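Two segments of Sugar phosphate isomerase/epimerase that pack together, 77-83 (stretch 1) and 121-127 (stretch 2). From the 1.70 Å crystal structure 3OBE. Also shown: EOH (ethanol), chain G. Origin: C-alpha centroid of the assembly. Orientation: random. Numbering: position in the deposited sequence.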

# COMPACT_ATOMS: atom_id res chain seq x y z
N ALA A 77 14.24 -15.21 -4.18
CA ALA A 77 15.19 -14.12 -4.01
C ALA A 77 14.74 -12.93 -4.85
O ALA A 77 14.07 -13.10 -5.86
CB ALA A 77 16.60 -14.55 -4.46
N SER A 78 15.18 -11.74 -4.44
CA SER A 78 14.88 -10.49 -5.14
C SER A 78 15.24 -10.51 -6.61
O SER A 78 14.46 -10.09 -7.44
CB SER A 78 15.65 -9.34 -4.49
OG SER A 78 15.11 -9.08 -3.22
N LYS A 79 16.44 -10.95 -6.93
CA LYS A 79 16.87 -10.97 -8.34
C LYS A 79 15.91 -11.81 -9.21
O LYS A 79 15.56 -11.40 -10.33
CB LYS A 79 18.29 -11.52 -8.45
CG LYS A 79 18.82 -11.58 -9.88
CD LYS A 79 20.25 -12.13 -9.91
CE LYS A 79 20.71 -12.28 -11.34
NZ LYS A 79 20.27 -13.58 -11.88
N ASP A 80 15.52 -12.99 -8.72
CA ASP A 80 14.64 -13.87 -9.50
C ASP A 80 13.24 -13.28 -9.57
O ASP A 80 12.54 -13.42 -10.58
CB ASP A 80 14.59 -15.25 -8.89
CG ASP A 80 15.97 -15.89 -8.80
OD1 ASP A 80 16.67 -15.95 -9.83
OD2 ASP A 80 16.38 -16.28 -7.69
N TYR A 81 12.82 -12.64 -8.48
CA TYR A 81 11.50 -12.03 -8.47
C TYR A 81 11.48 -10.91 -9.51
O TYR A 81 10.61 -10.87 -10.37
CB TYR A 81 11.20 -11.43 -7.10
CG TYR A 81 9.76 -11.45 -6.67
CD1 TYR A 81 8.69 -11.51 -7.58
CD2 TYR A 81 9.47 -11.42 -5.31
CE1 TYR A 81 7.37 -11.54 -7.13
CE2 TYR A 81 8.18 -11.46 -4.87
CZ TYR A 81 7.13 -11.51 -5.76
OH TYR A 81 5.85 -11.53 -5.24
N LYS A 82 12.44 -9.99 -9.41
CA LYS A 82 12.52 -8.85 -10.32
C LYS A 82 12.55 -9.33 -11.79
O LYS A 82 11.85 -8.80 -12.64
CB LYS A 82 13.75 -8.00 -9.99
CG LYS A 82 13.81 -6.70 -10.75
CD LYS A 82 14.98 -5.81 -10.33
CE LYS A 82 14.94 -4.48 -11.12
NZ LYS A 82 15.22 -4.67 -12.56
N LYS A 83 13.33 -10.37 -12.06
CA LYS A 83 13.43 -10.90 -13.44
C LYS A 83 12.09 -11.36 -14.02
O LYS A 83 11.73 -11.01 -15.16
CB LYS A 83 14.45 -12.06 -13.51
CG LYS A 83 14.50 -12.80 -14.84
CD LYS A 83 15.21 -11.97 -15.90
CE LYS A 83 15.76 -12.85 -17.06
NZ LYS A 83 15.28 -12.31 -18.36
N ASP A 121 18.19 -3.14 2.27
CA ASP A 121 19.25 -3.72 1.42
C ASP A 121 18.62 -4.69 0.39
O ASP A 121 18.96 -4.71 -0.80
CB ASP A 121 20.30 -4.40 2.27
CG ASP A 121 21.20 -3.41 3.03
OD1 ASP A 121 21.26 -2.21 2.69
OD2 ASP A 121 21.85 -3.86 3.98
N ILE A 122 17.69 -5.51 0.87
CA ILE A 122 17.03 -6.52 0.01
C ILE A 122 16.12 -5.83 -0.99
O ILE A 122 16.08 -6.20 -2.16
CB ILE A 122 16.23 -7.52 0.86
CG1 ILE A 122 17.17 -8.38 1.71
CG2 ILE A 122 15.25 -8.38 -0.01
CD1 ILE A 122 18.03 -9.36 0.92
N HIS A 123 15.41 -4.80 -0.56
CA HIS A 123 14.45 -4.14 -1.43
C HIS A 123 15.16 -3.22 -2.42
O HIS A 123 14.61 -2.97 -3.52
CB HIS A 123 13.38 -3.37 -0.62
CG HIS A 123 12.31 -4.25 -0.04
ND1 HIS A 123 12.55 -5.06 1.05
CD2 HIS A 123 11.04 -4.50 -0.43
CE1 HIS A 123 11.45 -5.75 1.32
NE2 HIS A 123 10.51 -5.42 0.45
N ALA A 124 16.37 -2.77 -2.10
CA ALA A 124 17.16 -2.01 -3.10
C ALA A 124 17.52 -2.95 -4.25
O ALA A 124 17.43 -2.61 -5.46
CB ALA A 124 18.39 -1.38 -2.44
N GLU A 125 17.89 -4.18 -3.91
CA GLU A 125 18.14 -5.20 -4.94
C GLU A 125 16.90 -5.44 -5.80
O GLU A 125 17.01 -5.62 -7.02
CB GLU A 125 18.53 -6.55 -4.30
CG GLU A 125 19.82 -6.72 -3.55
CD GLU A 125 19.92 -8.16 -2.93
OE1 GLU A 125 18.89 -8.72 -2.47
OE2 GLU A 125 21.00 -8.75 -2.95
N LEU A 126 15.73 -5.47 -5.16
CA LEU A 126 14.45 -5.74 -5.81
C LEU A 126 14.06 -4.58 -6.74
O LEU A 126 13.37 -4.80 -7.72
CB LEU A 126 13.37 -5.98 -4.75
CG LEU A 126 12.00 -6.50 -5.16
CD1 LEU A 126 12.12 -7.90 -5.84
CD2 LEU A 126 11.05 -6.51 -3.96
N GLY A 127 14.56 -3.36 -6.43
CA GLY A 127 14.37 -2.17 -7.26
C GLY A 127 13.07 -1.44 -7.01
O GLY A 127 12.61 -0.68 -7.87
C1 EOH G . 5.16 -13.11 -2.18
C2 EOH G . 4.46 -14.17 -2.98
O EOH G . 5.66 -12.05 -2.96

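Two helical segments meet here at a shallow angle. Helix 78-83 starts just after Ala77, its N-cap, while helix 121-126 is on its last turn, and their N-to-C directions differ by 31°. The axes come within 9.0 Å, and the first turn of one lies against the last turn of the other: the CA atoms of Ser78 and Leu126 are 4.8 Å apart. So close a backbone approach leaves little room at the crossing, and a small side chain fills it.

Ser78 points its CB toward the other helix and, in the m rotamer, hydrogen-bonds from OG to Ile122 O at 3.2 Å. Ile122 O also accepts the helical bond from Leu126 N at 3.1 Å, so the serine reads a backbone group already in use and ties the helices together without a long side chain. Its hydroxyl is buried, yet has a polar partner; Ser78 OG also lies 3.3 Å from Ile122 CG2.

Leu126 supplies the apolar half. Its CA-to-CB bond points sideways, but the t, p rotamer brings the end of the side chain nearer, setting Leu126 CD1 3.6 Å from Ser78 O and 3.9 Å from Tyr81 CB. Ser78 and Leu126 bury the most surface in this small contact of 291 Å². Beyond its CB, Tyr81 extends to an ethanol, probably from the crystallisation liquor, with a very short hydrogen bond of 2.3 Å between Tyr81 OH and the ethanol O.

Lys82 covers the border with its aliphatic stem: CD rests 3.2 Å from Leu126 O, while NZ is hydrogen-bonded elsewhere in the structure. Gly127 is the first residue after the second helix, with a positive phi of 85°, which favours glycine. An ideal CB on Gly127 would point toward the first helix, tightly placed at 3.1 Å from Lys82 CE.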